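Local coordinates for citrate lyase subunit beta-like protein (Mycobacterium tuberculosis H37Rv, PDB 6CHU) that acts as a magnesium-dependent lyase, a bifunctional enzyme that serves itaconate dissimilation and leucine catabolism, at residues A[71-76]-A[83-88]; A[41-46]-A[53-58]; A[142-147]-A[154-159]. All coordinates share one frame; numbering follows the deposited sequence.

Interaction 1. Residues A[71-76]-A[83-88]. With ACT (acetate ion), chain E; ACT (acetate ion), chain F.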
ATOM      1  N   VAL A  71      11.479  -5.208 -26.571  1.00 22.50           N
ATOM      2  CA  VAL A  71      11.320  -3.912 -27.232  1.00 23.31           C
ATOM      3  C   VAL A  71      10.322  -3.083 -26.438  1.00 22.37           C
ATOM      4  O   VAL A  71       9.168  -3.497 -26.264  1.00 22.74           O
ATOM      5  CB  VAL A  71      10.870  -4.069 -28.696  1.00 23.21           C
ATOM      6  CG1 VAL A  71      10.721  -2.705 -29.367  1.00 23.05           C
ATOM      7  CG2 VAL A  71      11.872  -4.939 -29.480  1.00 23.18           C
ATOM      8  N   ARG A  72      10.755  -1.916 -25.947  1.00 22.22           N
ATOM      9  CA  ARG A  72       9.811  -0.992 -25.325  1.00 18.22           C
ATOM     10  C   ARG A  72       9.136  -0.163 -26.407  1.00 21.05           C
ATOM     11  O   ARG A  72       9.797   0.591 -27.135  1.00 22.40           O
ATOM     12  CB  ARG A  72      10.466  -0.079 -24.287  1.00 21.32           C
ATOM     13  CG  ARG A  72       9.388   0.823 -23.628  1.00 21.77           C
ATOM     14  CD  ARG A  72       9.819   1.481 -22.317  1.00 19.80           C
ATOM     15  NE  ARG A  72      10.774   2.572 -22.513  1.00 18.74           N
ATOM     16  CZ  ARG A  72      11.092   3.446 -21.555  1.00 18.52           C
ATOM     17  NH1 ARG A  72      10.516   3.339 -20.363  1.00 19.82           N
ATOM     18  NH2 ARG A  72      11.975   4.418 -21.780  1.00 22.46           N
ATOM     19  N   ILE A  73       7.819  -0.337 -26.534  1.00 22.14           N
ATOM     20  CA  ILE A  73       7.022   0.406 -27.499  1.00 20.08           C
ATOM     21  C   ILE A  73       6.474   1.652 -26.819  1.00 20.83           C
ATOM     22  O   ILE A  73       6.788   1.925 -25.660  1.00 22.23           O
ATOM     23  CB  ILE A  73       5.893  -0.468 -28.082  1.00 19.18           C
ATOM     24  CG1 ILE A  73       4.919  -0.903 -26.982  1.00 22.05           C
ATOM     25  CG2 ILE A  73       6.488  -1.688 -28.799  1.00 20.35           C
ATOM     26  CD1 ILE A  73       3.786  -1.860 -27.469  1.00 18.64           C
ATOM     27  N   ASN A  74       5.668   2.420 -27.538  1.00 23.16           N
ATOM     28  CA  ASN A  74       5.075   3.626 -26.993  1.00 24.17           C
ATOM     29  C   ASN A  74       3.714   3.309 -26.371  1.00 24.53           C
ATOM     30  O   ASN A  74       3.209   2.184 -26.453  1.00 21.76           O
ATOM     31  CB  ASN A  74       5.001   4.692 -28.088  1.00 23.58           C
ATOM     32  CG  ASN A  74       6.366   5.317 -28.362  1.00 28.22           C
ATOM     33  OD1 ASN A  74       6.754   6.277 -27.700  1.00 24.01           O
ATOM     34  ND2 ASN A  74       7.116   4.746 -29.305  1.00 22.53           N
ATOM     35  N   ALA A  75       3.139   4.306 -25.702  1.00 23.87           N
ATOM     36  CA  ALA A  75       2.012   4.035 -24.817  1.00 23.76           C
ATOM     37  C   ALA A  75       0.740   3.714 -25.606  1.00 25.25           C
ATOM     38  O   ALA A  75       0.595   4.055 -26.784  1.00 24.28           O
ATOM     39  CB  ALA A  75       1.763   5.223 -23.882  1.00 27.29           C
ATOM     40  N   GLY A  76      -0.190   3.042 -24.925  1.00 22.49           N
ATOM     41  CA  GLY A  76      -1.468   2.685 -25.516  1.00 22.28           C
ATOM     42  C   GLY A  76      -2.192   3.879 -26.106  1.00 26.36           C
ATOM     43  O   GLY A  76      -2.190   4.970 -25.525  1.00 26.63           O
ATOM     44  N   ARG A  83       2.796   2.796 -35.128  1.00 27.53           N
ATOM     45  CA  ARG A  83       3.986   2.703 -35.967  1.00 29.06           C
ATOM     46  C   ARG A  83       4.960   1.658 -35.433  1.00 27.12           C
ATOM     47  O   ARG A  83       5.559   0.910 -36.216  1.00 25.86           O
ATOM     48  CB  ARG A  83       4.667   4.069 -36.067  1.00 29.65           C
ATOM     49  CG  ARG A  83       3.776   5.196 -36.593  1.00 30.26           C
ATOM     50  CD  ARG A  83       3.384   5.006 -38.052  1.00 43.29           C
ATOM     51  NE  ARG A  83       2.245   4.107 -38.235  1.00 50.40           N
ATOM     52  CZ  ARG A  83       0.976   4.444 -38.013  1.00 47.98           C
ATOM     53  NH1 ARG A  83       0.676   5.663 -37.582  1.00 44.36           N
ATOM     54  NH2 ARG A  83       0.006   3.559 -38.217  1.00 41.09           N
ATOM     55  N   ASP A  84       5.119   1.590 -34.104  1.00 27.02           N
ATOM     56  CA  ASP A  84       6.009   0.604 -33.486  1.00 24.22           C
ATOM     57  C   ASP A  84       5.596  -0.817 -33.843  1.00 26.50           C
ATOM     58  O   ASP A  84       6.436  -1.658 -34.181  1.00 24.47           O
ATOM     59  CB  ASP A  84       6.003   0.748 -31.963  1.00 22.66           C
ATOM     60  CG  ASP A  84       6.505   2.088 -31.490  1.00 27.16           C
ATOM     61  OD1 ASP A  84       7.218   2.780 -32.250  1.00 26.16           O
ATOM     62  OD2 ASP A  84       6.172   2.437 -30.344  1.00 24.61           O
ATOM     63  N   LEU A  85       4.305  -1.121 -33.712  1.00 22.67           N
ATOM     64  CA  LEU A  85       3.856  -2.485 -33.980  1.00 23.48           C
ATOM     65  C   LEU A  85       4.033  -2.846 -35.445  1.00 26.24           C
ATOM     66  O   LEU A  85       4.358  -3.999 -35.773  1.00 27.31           O
ATOM     67  CB  LEU A  85       2.401  -2.648 -33.542  1.00 21.67           C
ATOM     68  CG  LEU A  85       2.139  -2.468 -32.044  1.00 25.96           C
ATOM     69  CD1 LEU A  85       0.681  -2.787 -31.730  1.00 27.85           C
ATOM     70  CD2 LEU A  85       3.062  -3.335 -31.197  1.00 27.50           C
ATOM     71  N   GLU A  86       3.851  -1.877 -36.343  1.00 23.64           N
ATOM     72  CA  GLU A  86       4.133  -2.139 -37.748  1.00 25.61           C
ATOM     73  C   GLU A  86       5.603  -2.477 -37.956  1.00 28.74           C
ATOM     74  O   GLU A  86       5.933  -3.427 -38.677  1.00 30.60           O
ATOM     75  CB  GLU A  86       3.728  -0.940 -38.595  1.00 29.50           C
ATOM     76  CG  GLU A  86       2.231  -0.751 -38.663  1.00 35.06           C
ATOM     77  CD  GLU A  86       1.837   0.639 -39.125  1.00 46.86           C
ATOM     78  OE1 GLU A  86       2.736   1.449 -39.443  1.00 48.01           O
ATOM     79  OE2 GLU A  86       0.624   0.922 -39.157  1.00 47.84           O
ATOM     80  N   ALA A  87       6.503  -1.722 -37.321  1.00 30.50           N
ATOM     81  CA  ALA A  87       7.927  -2.002 -37.471  1.00 30.05           C
ATOM     82  C   ALA A  87       8.288  -3.361 -36.887  1.00 28.08           C
ATOM     83  O   ALA A  87       9.113  -4.090 -37.456  1.00 30.79           O
ATOM     84  CB  ALA A  87       8.754  -0.897 -36.813  1.00 27.47           C
ATOM     85  N   LEU A  88       7.668  -3.724 -35.760  1.00 23.39           N
ATOM     86  CA  LEU A  88       7.965  -4.992 -35.102  1.00 23.09           C
ATOM     87  C   LEU A  88       7.579  -6.186 -35.957  1.00 29.18           C
ATOM     88  O   LEU A  88       8.138  -7.278 -35.781  1.00 27.91           O
ATOM     89  CB  LEU A  88       7.228  -5.069 -33.777  1.00 22.65           C
ATOM     90  CG  LEU A  88       7.949  -4.427 -32.606  1.00 30.50           C
ATOM     91  CD1 LEU A  88       6.987  -4.278 -31.431  1.00 32.87           C
ATOM     92  CD2 LEU A  88       9.156  -5.291 -32.238  1.00 29.46           C
TER
HETATM   93  C   ACT E 304      13.935   6.014 -19.440  1.00 35.66           C
HETATM   94  O   ACT E 304      14.477   6.580 -18.453  1.00 44.37           O
HETATM   95  OXT ACT E 304      12.740   6.077 -19.808  1.00 24.47           O
HETATM   96  CH3 ACT E 304      14.889   5.115 -20.310  1.00 36.52           C
HETATM   97  C   ACT F 305      10.932   4.162 -16.854  1.00 23.12           C
HETATM   98  O   ACT F 305      10.722   4.297 -15.616  1.00 23.75           O
HETATM   99  OXT ACT F 305      10.287   4.669 -17.823  1.00 21.90           O
HETATM  100  CH3 ACT F 305      12.154   3.285 -17.245  1.00 23.92           C

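Interaction 2. Residues A[41-46]-A[53-58]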
ATOM      1  N   LEU A  41      15.435  -2.777 -26.182  1.00 22.76           N
ATOM      2  CA  LEU A  41      15.581  -1.812 -27.267  1.00 24.22           C
ATOM      3  C   LEU A  41      14.402  -0.854 -27.183  1.00 29.00           C
ATOM      4  O   LEU A  41      13.240  -1.285 -27.173  1.00 25.92           O
ATOM      5  CB  LEU A  41      15.657  -2.503 -28.629  1.00 24.48           C
ATOM      6  CG  LEU A  41      16.904  -3.363 -28.880  1.00 23.74           C
ATOM      7  CD1 LEU A  41      16.753  -4.165 -30.177  1.00 27.64           C
ATOM      8  CD2 LEU A  41      18.194  -2.528 -28.932  1.00 23.90           C
ATOM      9  N   ASP A  42      14.699   0.437 -27.073  1.00 25.39           N
ATOM     10  CA  ASP A  42      13.727   1.419 -26.623  1.00 26.02           C
ATOM     11  C   ASP A  42      13.238   2.258 -27.793  1.00 24.79           C
ATOM     12  O   ASP A  42      14.035   2.930 -28.457  1.00 25.97           O
ATOM     13  CB  ASP A  42      14.341   2.311 -25.548  1.00 25.70           C
ATOM     14  CG  ASP A  42      13.311   3.142 -24.831  1.00 27.19           C
ATOM     15  OD1 ASP A  42      12.093   2.872 -25.003  1.00 22.51           O
ATOM     16  OD2 ASP A  42      13.722   4.060 -24.088  1.00 24.60           O
ATOM     17  N   LEU A  43      11.926   2.234 -28.029  1.00 24.10           N
ATOM     18  CA  LEU A  43      11.278   3.149 -28.958  1.00 24.21           C
ATOM     19  C   LEU A  43      10.565   4.295 -28.246  1.00 26.06           C
ATOM     20  O   LEU A  43      10.064   5.210 -28.919  1.00 21.82           O
ATOM     21  CB  LEU A  43      10.266   2.389 -29.834  1.00 22.59           C
ATOM     22  CG  LEU A  43      10.796   1.205 -30.644  1.00 22.15           C
ATOM     23  CD1 LEU A  43       9.596   0.446 -31.257  1.00 23.39           C
ATOM     24  CD2 LEU A  43      11.745   1.672 -31.737  1.00 27.88           C
ATOM     25  N   GLU A  44      10.514   4.277 -26.912  1.00 23.02           N
ATOM     26  CA  GLU A  44       9.794   5.317 -26.182  1.00 24.55           C
ATOM     27  C   GLU A  44      10.752   6.391 -25.662  1.00 24.67           C
ATOM     28  O   GLU A  44      11.462   7.020 -26.452  1.00 25.74           O
ATOM     29  CB  GLU A  44       8.954   4.713 -25.045  1.00 21.46           C
ATOM     30  CG  GLU A  44       7.811   5.645 -24.578  1.00 22.22           C
ATOM     31  CD  GLU A  44       7.720   5.805 -23.063  1.00 25.92           C
ATOM     32  OE1 GLU A  44       8.713   5.539 -22.353  1.00 22.63           O
ATOM     33  OE2 GLU A  44       6.632   6.196 -22.581  1.00 22.49           O
ATOM     34  N   ASP A  45      10.786   6.622 -24.346  1.00 22.75           N
ATOM     35  CA  ASP A  45      11.380   7.861 -23.848  1.00 24.47           C
ATOM     36  C   ASP A  45      12.877   7.969 -24.115  1.00 28.36           C
ATOM     37  O   ASP A  45      13.408   9.085 -24.117  1.00 28.30           O
ATOM     38  CB  ASP A  45      11.091   8.025 -22.355  1.00 22.78           C
ATOM     39  CG  ASP A  45       9.706   8.562 -22.108  1.00 26.31           C
ATOM     40  OD1 ASP A  45       9.031   8.910 -23.110  1.00 26.31           O
ATOM     41  OD2 ASP A  45       9.286   8.624 -20.933  1.00 25.94           O
ATOM     42  N   GLY A  46      13.563   6.860 -24.368  1.00 26.60           N
ATOM     43  CA  GLY A  46      14.974   6.961 -24.708  1.00 28.60           C
ATOM     44  C   GLY A  46      15.264   7.556 -26.074  1.00 30.50           C
ATOM     45  O   GLY A  46      16.428   7.868 -26.350  1.00 27.60           O
ATOM     46  N   PRO A  53      11.165   7.391 -36.085  1.00 37.60           N
ATOM     47  CA  PRO A  53      11.196   6.670 -37.371  1.00 35.75           C
ATOM     48  C   PRO A  53      12.544   6.034 -37.669  1.00 37.78           C
ATOM     49  O   PRO A  53      12.594   4.892 -38.142  1.00 36.53           O
ATOM     50  CB  PRO A  53      10.837   7.765 -38.384  1.00 39.66           C
ATOM     51  CG  PRO A  53       9.961   8.672 -37.620  1.00 36.75           C
ATOM     52  CD  PRO A  53      10.555   8.725 -36.244  1.00 33.66           C
ATOM     53  N   ALA A  54      13.646   6.740 -37.399  1.00 36.15           N
ATOM     54  CA  ALA A  54      14.960   6.134 -37.601  1.00 38.45           C
ATOM     55  C   ALA A  54      15.196   4.974 -36.637  1.00 37.12           C
ATOM     56  O   ALA A  54      15.883   4.008 -36.988  1.00 33.72           O
ATOM     57  CB  ALA A  54      16.057   7.190 -37.454  1.00 41.42           C
ATOM     58  N   ALA A  55      14.635   5.048 -35.427  1.00 31.39           N
ATOM     59  CA  ALA A  55      14.789   3.953 -34.473  1.00 30.51           C
ATOM     60  C   ALA A  55      14.054   2.705 -34.950  1.00 32.29           C
ATOM     61  O   ALA A  55      14.535   1.583 -34.755  1.00 34.35           O
ATOM     62  CB  ALA A  55      14.287   4.377 -33.094  1.00 28.76           C
ATOM     63  N   ARG A  56      12.893   2.885 -35.585  1.00 34.62           N
ATOM     64  CA  ARG A  56      12.143   1.745 -36.106  1.00 30.47           C
ATOM     65  C   ARG A  56      12.891   1.054 -37.240  1.00 28.22           C
ATOM     66  O   ARG A  56      12.862  -0.177 -37.347  1.00 33.65           O
ATOM     67  CB  ARG A  56      10.757   2.199 -36.567  1.00 28.48           C
ATOM     68  CG  ARG A  56       9.926   2.723 -35.410  1.00 28.34           C
ATOM     69  CD  ARG A  56       8.527   3.184 -35.800  1.00 29.28           C
ATOM     70  NE  ARG A  56       7.894   3.779 -34.629  1.00 28.66           N
ATOM     71  CZ  ARG A  56       7.591   5.067 -34.498  1.00 29.89           C
ATOM     72  NH1 ARG A  56       7.812   5.917 -35.493  1.00 30.98           N
ATOM     73  NH2 ARG A  56       7.046   5.496 -33.364  1.00 29.37           N
ATOM     74  N   ASN A  57      13.565   1.827 -38.096  1.00 32.36           N
ATOM     75  CA  ASN A  57      14.383   1.222 -39.143  1.00 35.52           C
ATOM     76  C   ASN A  57      15.576   0.483 -38.548  1.00 35.71           C
ATOM     77  O   ASN A  57      15.916  -0.615 -38.998  1.00 35.74           O
ATOM     78  CB  ASN A  57      14.852   2.289 -40.134  1.00 43.24           C
ATOM     79  CG  ASN A  57      13.710   2.878 -40.938  1.00 48.95           C
ATOM     80  OD1 ASN A  57      12.712   2.211 -41.200  1.00 52.75           O
ATOM     81  ND2 ASN A  57      13.851   4.138 -41.331  1.00 50.38           N
ATOM     82  N   ALA A  58      16.222   1.064 -37.534  1.00 31.88           N
ATOM     83  CA  ALA A  58      17.335   0.368 -36.896  1.00 35.91           C
ATOM     84  C   ALA A  58      16.858  -0.925 -36.251  1.00 35.67           C
ATOM     85  O   ALA A  58      17.571  -1.935 -36.257  1.00 39.09           O
ATOM     86  CB  ALA A  58      18.005   1.270 -35.858  1.00 41.38           C
TER

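Interaction 3. Residues A[142-147]-A[154-159]. With MG (magnesium ion), chain B.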
ATOM      1  N   TRP A 142       8.002  -1.068 -12.625  1.00 19.94           N
ATOM      2  CA  TRP A 142       7.475   0.223 -12.223  1.00 19.79           C
ATOM      3  C   TRP A 142       8.483   1.308 -12.570  1.00 19.41           C
ATOM      4  O   TRP A 142       9.667   1.040 -12.800  1.00 20.24           O
ATOM      5  CB  TRP A 142       7.100   0.251 -10.730  1.00 18.91           C
ATOM      6  CG  TRP A 142       8.273   0.278  -9.800  1.00 16.70           C
ATOM      7  CD1 TRP A 142       9.149  -0.735  -9.544  1.00 18.60           C
ATOM      8  CD2 TRP A 142       8.683   1.383  -8.998  1.00 18.57           C
ATOM      9  NE1 TRP A 142      10.094  -0.326  -8.623  1.00 19.98           N
ATOM     10  CE2 TRP A 142       9.830   0.974  -8.274  1.00 20.23           C
ATOM     11  CE3 TRP A 142       8.188   2.679  -8.813  1.00 19.69           C
ATOM     12  CZ2 TRP A 142      10.499   1.817  -7.393  1.00 20.94           C
ATOM     13  CZ3 TRP A 142       8.849   3.522  -7.924  1.00 19.08           C
ATOM     14  CH2 TRP A 142       9.994   3.085  -7.221  1.00 22.63           C
ATOM     15  N   GLY A 143       7.983   2.539 -12.677  1.00 17.05           N
ATOM     16  CA  GLY A 143       8.840   3.659 -13.035  1.00 21.38           C
ATOM     17  C   GLY A 143       8.595   4.870 -12.159  1.00 21.27           C
ATOM     18  O   GLY A 143       7.512   5.462 -12.205  1.00 22.54           O
ATOM     19  N   ALA A 144       9.595   5.267 -11.374  1.00 20.69           N
ATOM     20  CA  ALA A 144       9.353   6.280 -10.351  1.00 20.06           C
ATOM     21  C   ALA A 144       9.222   7.678 -10.954  1.00 22.52           C
ATOM     22  O   ALA A 144       8.415   8.489 -10.483  1.00 24.45           O
ATOM     23  CB  ALA A 144      10.475   6.243  -9.308  1.00 19.34           C
ATOM     24  N   GLU A 145      10.013   7.997 -11.981  1.00 22.19           N
ATOM     25  CA  GLU A 145      10.031   9.383 -12.449  1.00 24.12           C
ATOM     26  C   GLU A 145       8.747   9.751 -13.185  1.00 21.99           C
ATOM     27  O   GLU A 145       8.199  10.838 -12.963  1.00 23.84           O
ATOM     28  CB  GLU A 145      11.256   9.634 -13.320  1.00 25.73           C
ATOM     29  CG  GLU A 145      12.531   9.670 -12.503  1.00 39.37           C
ATOM     30  CD  GLU A 145      13.006   8.285 -12.093  1.00 52.70           C
ATOM     31  OE1 GLU A 145      12.570   7.289 -12.722  1.00 55.94           O
ATOM     32  OE2 GLU A 145      13.817   8.197 -11.141  1.00 55.91           O
ATOM     33  N   ASP A 146       8.266   8.880 -14.084  1.00 21.16           N
ATOM     34  CA  ASP A 146       6.979   9.144 -14.736  1.00 20.56           C
ATOM     35  C   ASP A 146       5.828   9.088 -13.734  1.00 20.86           C
ATOM     36  O   ASP A 146       4.843   9.827 -13.882  1.00 21.76           O
ATOM     37  CB  ASP A 146       6.726   8.157 -15.888  1.00 22.98           C
ATOM     38  CG  ASP A 146       7.212   8.682 -17.242  1.00 26.73           C
ATOM     39  OD1 ASP A 146       6.981   9.875 -17.544  1.00 30.38           O
ATOM     40  OD2 ASP A 146       7.813   7.893 -18.018  1.00 23.31           O
ATOM     41  N   LEU A 147       5.932   8.236 -12.710  1.00 20.79           N
ATOM     42  CA  LEU A 147       4.906   8.226 -11.669  1.00 18.96           C
ATOM     43  C   LEU A 147       4.781   9.607 -11.037  1.00 21.64           C
ATOM     44  O   LEU A 147       3.693  10.193 -11.000  1.00 19.50           O
ATOM     45  CB  LEU A 147       5.233   7.167 -10.615  1.00 20.48           C
ATOM     46  CG  LEU A 147       4.312   7.176  -9.391  1.00 21.94           C
ATOM     47  CD1 LEU A 147       2.912   6.751  -9.780  1.00 17.32           C
ATOM     48  CD2 LEU A 147       4.872   6.298  -8.269  1.00 24.07           C
ATOM     49  N   SER A 154       7.410  16.744  -8.194  1.00 24.63           N
ATOM     50  CA  SER A 154       8.680  17.295  -8.656  1.00 26.31           C
ATOM     51  C   SER A 154       9.906  16.451  -8.322  1.00 30.15           C
ATOM     52  O   SER A 154      10.987  16.754  -8.837  1.00 30.20           O
ATOM     53  CB  SER A 154       8.889  18.701  -8.079  1.00 26.55           C
ATOM     54  OG  SER A 154       8.824  18.676  -6.666  1.00 31.20           O
ATOM     55  N   SER A 155       9.789  15.427  -7.477  1.00 26.26           N
ATOM     56  CA  SER A 155      10.919  14.535  -7.245  1.00 25.31           C
ATOM     57  C   SER A 155      10.426  13.222  -6.659  1.00 29.30           C
ATOM     58  O   SER A 155       9.469  13.198  -5.879  1.00 27.15           O
ATOM     59  CB  SER A 155      11.972  15.165  -6.324  1.00 33.31           C
ATOM     60  OG  SER A 155      11.466  15.396  -5.034  1.00 31.21           O
ATOM     61  N   SER A 156      11.081  12.135  -7.055  1.00 24.72           N
ATOM     62  CA  SER A 156      10.752  10.809  -6.556  1.00 24.49           C
ATOM     63  C   SER A 156      11.559  10.414  -5.327  1.00 24.60           C
ATOM     64  O   SER A 156      11.208   9.425  -4.667  1.00 24.26           O
ATOM     65  CB  SER A 156      10.977   9.774  -7.660  1.00 25.13           C
ATOM     66  OG  SER A 156      12.312   9.847  -8.114  1.00 33.87           O
ATOM     67  N   ARG A 157      12.635  11.140  -5.017  1.00 25.43           N
ATOM     68  CA  ARG A 157      13.542  10.780  -3.935  1.00 25.90           C
ATOM     69  C   ARG A 157      13.739  11.939  -2.973  1.00 29.20           C
ATOM     70  O   ARG A 157      13.739  13.107  -3.370  1.00 29.63           O
ATOM     71  CB  ARG A 157      14.917  10.354  -4.483  1.00 29.07           C
ATOM     72  CG  ARG A 157      14.866   9.070  -5.287  1.00 28.03           C
ATOM     73  CD  ARG A 157      16.199   8.770  -5.980  1.00 26.81           C
ATOM     74  NE  ARG A 157      16.050   7.695  -6.964  1.00 29.45           N
ATOM     75  CZ  ARG A 157      16.175   6.402  -6.682  1.00 28.05           C
ATOM     76  NH1 ARG A 157      16.461   6.018  -5.443  1.00 27.00           N
ATOM     77  NH2 ARG A 157      16.034   5.494  -7.640  1.00 28.55           N
ATOM     78  N   ARG A 158      13.933  11.597  -1.700  1.00 25.07           N
ATOM     79  CA  ARG A 158      14.312  12.581  -0.698  1.00 31.00           C
ATOM     80  C   ARG A 158      15.766  13.002  -0.899  1.00 38.52           C
ATOM     81  O   ARG A 158      16.476  12.499  -1.774  1.00 33.97           O
ATOM     82  CB  ARG A 158      14.139  12.024   0.713  1.00 34.09           C
ATOM     83  CG  ARG A 158      12.809  11.398   0.992  1.00 39.87           C
ATOM     84  CD  ARG A 158      12.686  11.084   2.467  1.00 50.03           C
ATOM     85  NE  ARG A 158      11.476  10.316   2.730  1.00 63.74           N
ATOM     86  CZ  ARG A 158      10.253  10.836   2.761  1.00 71.02           C
ATOM     87  NH1 ARG A 158      10.073  12.134   2.545  1.00 73.52           N
ATOM     88  NH2 ARG A 158       9.208  10.056   3.005  1.00 69.41           N
ATOM     89  N   ALA A 159      16.217  13.919  -0.041  1.00 44.27           N
ATOM     90  CA  ALA A 159      17.570  14.453  -0.154  1.00 49.91           C
ATOM     91  C   ALA A 159      18.626  13.363  -0.004  1.00 51.69           C
ATOM     92  O   ALA A 159      19.663  13.399  -0.677  1.00 53.34           O
ATOM     93  CB  ALA A 159      17.781  15.552   0.886  1.00 52.52           C
TER
HETATM   94 MG    MG B 301       8.969   6.204 -17.880  1.00 20.88          MG
HETATM   95  O   HOH W   1      15.963   6.615 -10.223  1.00 31.32           O
HETATM   96  O   HOH W   2       9.713   6.767 -15.908  1.00 22.31           O
HETATM   97  O   HOH W   3      10.385   7.390 -18.920  1.00 22.15           O
HETATM   98  O   HOH W   4       8.174   5.552 -19.699  1.00 22.66           O

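Interaction 1. Residues A[71-76]-A[83-88]
Ile73 is the bump and helix 79-89 the surface that receives it: the side chain settles against Asp84, Leu85 and Leu88, residues that line one flank of the helix. Its CG2 branch meets Leu88 CD1 at 3.7 Å, the two side chains crossing at about a right angle. The longer branch takes the other direction. With CG1 set between the backbone N and the carbonyl carbon (chi1 63°), Ile73 CD1 is carried to 4.1 Å from Leu85 CD2. Leu88 forks in return, its CD2 lying 3.9 Å from Val71 CG2, so the leucine's two methyls divide themselves between Val71, near the end of strand 69-72, and Ile73, just past it.

Beyond this apolar seam, Asn74 crosses the carboxylate of Asp84 and holds a single oxygen twice. Asn74 ND2 donates to the syn lone pair of Asp84 OD2 over 2.7 Å, nearly straight at 166°, and the backbone Asn74 N reaches the same OD2 at 2.9 Å, close to the line of its C-O bond. Amide and carboxylate planes stand 32° apart. Asn74 ND2 also donates to Leu43 O, while Asp84 OD1 forms a salt bridge with Arg56.

Between Val71 and Ile73, Arg72 turns its back on the helix, and its guanidinium binds two acetate ions edge-on: Arg72 NH2 lies 2.7 Å from OXT of the chain E acetate, and Arg72 NH1 donates to OXT of the chain F acetate. The chemistry thus separates by side: a buried carboxylate, satisfied at both oxygens, ties the loop to the helix, while the substrate-binding arginine presents its N-H groups to anions.

Interaction 2. Residues A[41-46]-A[53-58]
Arg56 lays its aliphatic stem beside Leu43 and uses the edge of its flat guanidinium for acids of the next helix, NE pairing with Asp84 and NH2 with Asp80. The other notable flat group is the carboxylate of Asp42. Over one of its faces come two backbone N-H groups, Glu44 N to OD1 at 2.8 Å and Gly46 N to OD2, also at 2.8 Å; the guanidinium NE of Arg72 approaches OD1 from the opposite face. The bond to Glu44, two residues on, makes an Asx turn.

All this happens where strand 38-42 of a TIM barrel gives way to the loop leading to helix 52-61, within one beta-alpha-beta unit. The turn bends the chain at the strand's end. Glu44 adds a further grip: Asp45 N donates to its OE1 at 3.1 Å, tilted from the carboxylate plane. Glu44 and Asp45 both form salt bridges with Lys100, and Asp45 packs on Pro263 of a neighbouring subunit, placing the loop close to the trimer interface.

The contact with the helix itself is small and apolar, and no hydrogen bond spans it. Leu43, with CG anti to its carbonyl carbon (chi1 -57°), extends one methyl to the helix surface between Ala55 and Arg56. The small side chain of Ala55 lets the leucine come near the helix backbone. Leu43 CD2 stands 4.2 Å from both Arg56 N and Arg56 CG, and 4.0 Å from Ala55 CB.

Interaction 3. Residues A[142-147]-A[154-159]
Ala144 and Ser156 bring the two backbones together, their CA atoms 6.1 Å apart, where the first turn of helix 144-151, with Gly143 at its N-cap, passes a loop that has no regular structure. Their side chains meet carbon to carbon, Ala144 CB lying 3.9 Å from Ser156 CB. The serine hydroxyl then faces Glu145: Ser156 OG stays 3.8 Å from Glu145 OE2, a packing distance.

The stronger tie between helix and loop is indirect. A bend at chi2 (77°) folds the chain of Glu145 so that its carboxylate turns toward the loop, where a water joins it to Arg157. This water donates to Glu145 OE2 over 2.8 Å and accepts from Arg157 NH2, also over 2.8 Å, lying in the guanidinium plane at its edge. Opposite charges are therefore linked through water, which would probably still favour the buried carboxylate of Glu145. Arg157 is anchored further by a salt bridge to Glu202 and a cation-pi contact with Tyr163.

Next along the helix, Asp146 faces another way, toward magnesium. It binds the ion directly through OD2, and its backbone N donates to a water (3.1 Å) that is itself a ligand, 2.2 Å from the metal. One residue thus supports two positions of the coordination shell; two further waters, Glu120 and OXT of the chain F acetate complete it, and Lys100 donates to Asp146 OD2. His267 of a neighbouring subunit bonds to Glu145 O, and Pro263 of that subunit packs on Glu145 and Asp146. An acidic pair following successive barrel strands, here 114-119 and 137-142, forms the magnesium site of this TIM-barrel lyase of the HpcH/HpaI aldolase family.

Along the chain the contacts follow in series, interaction 2, then interaction 1, then interaction 3, all in one TIM-barrel fold built on an eight-stranded parallel barrel. Interactions 1 and 2 have centres about 9 Å apart and belong to consecutive beta-alpha-beta units whose strands, 38-42 and 69-72, are neighbours; the Arg56-Asp84 salt bridge (NE to OD1, 2.7 Å) and the backbone pair Leu43 N and Arg72 O (2.8 Å) join them. Interaction 3 lies across the barrel mouth, its centre about 24 to 25 Å from the others, yet Asp45 OD2 comes within 3.3 Å of Asp146 OD2. The strand-end loops thus converge on one site, bringing substrate-binding Arg72 and metal-binding Asp146 to the same pocket.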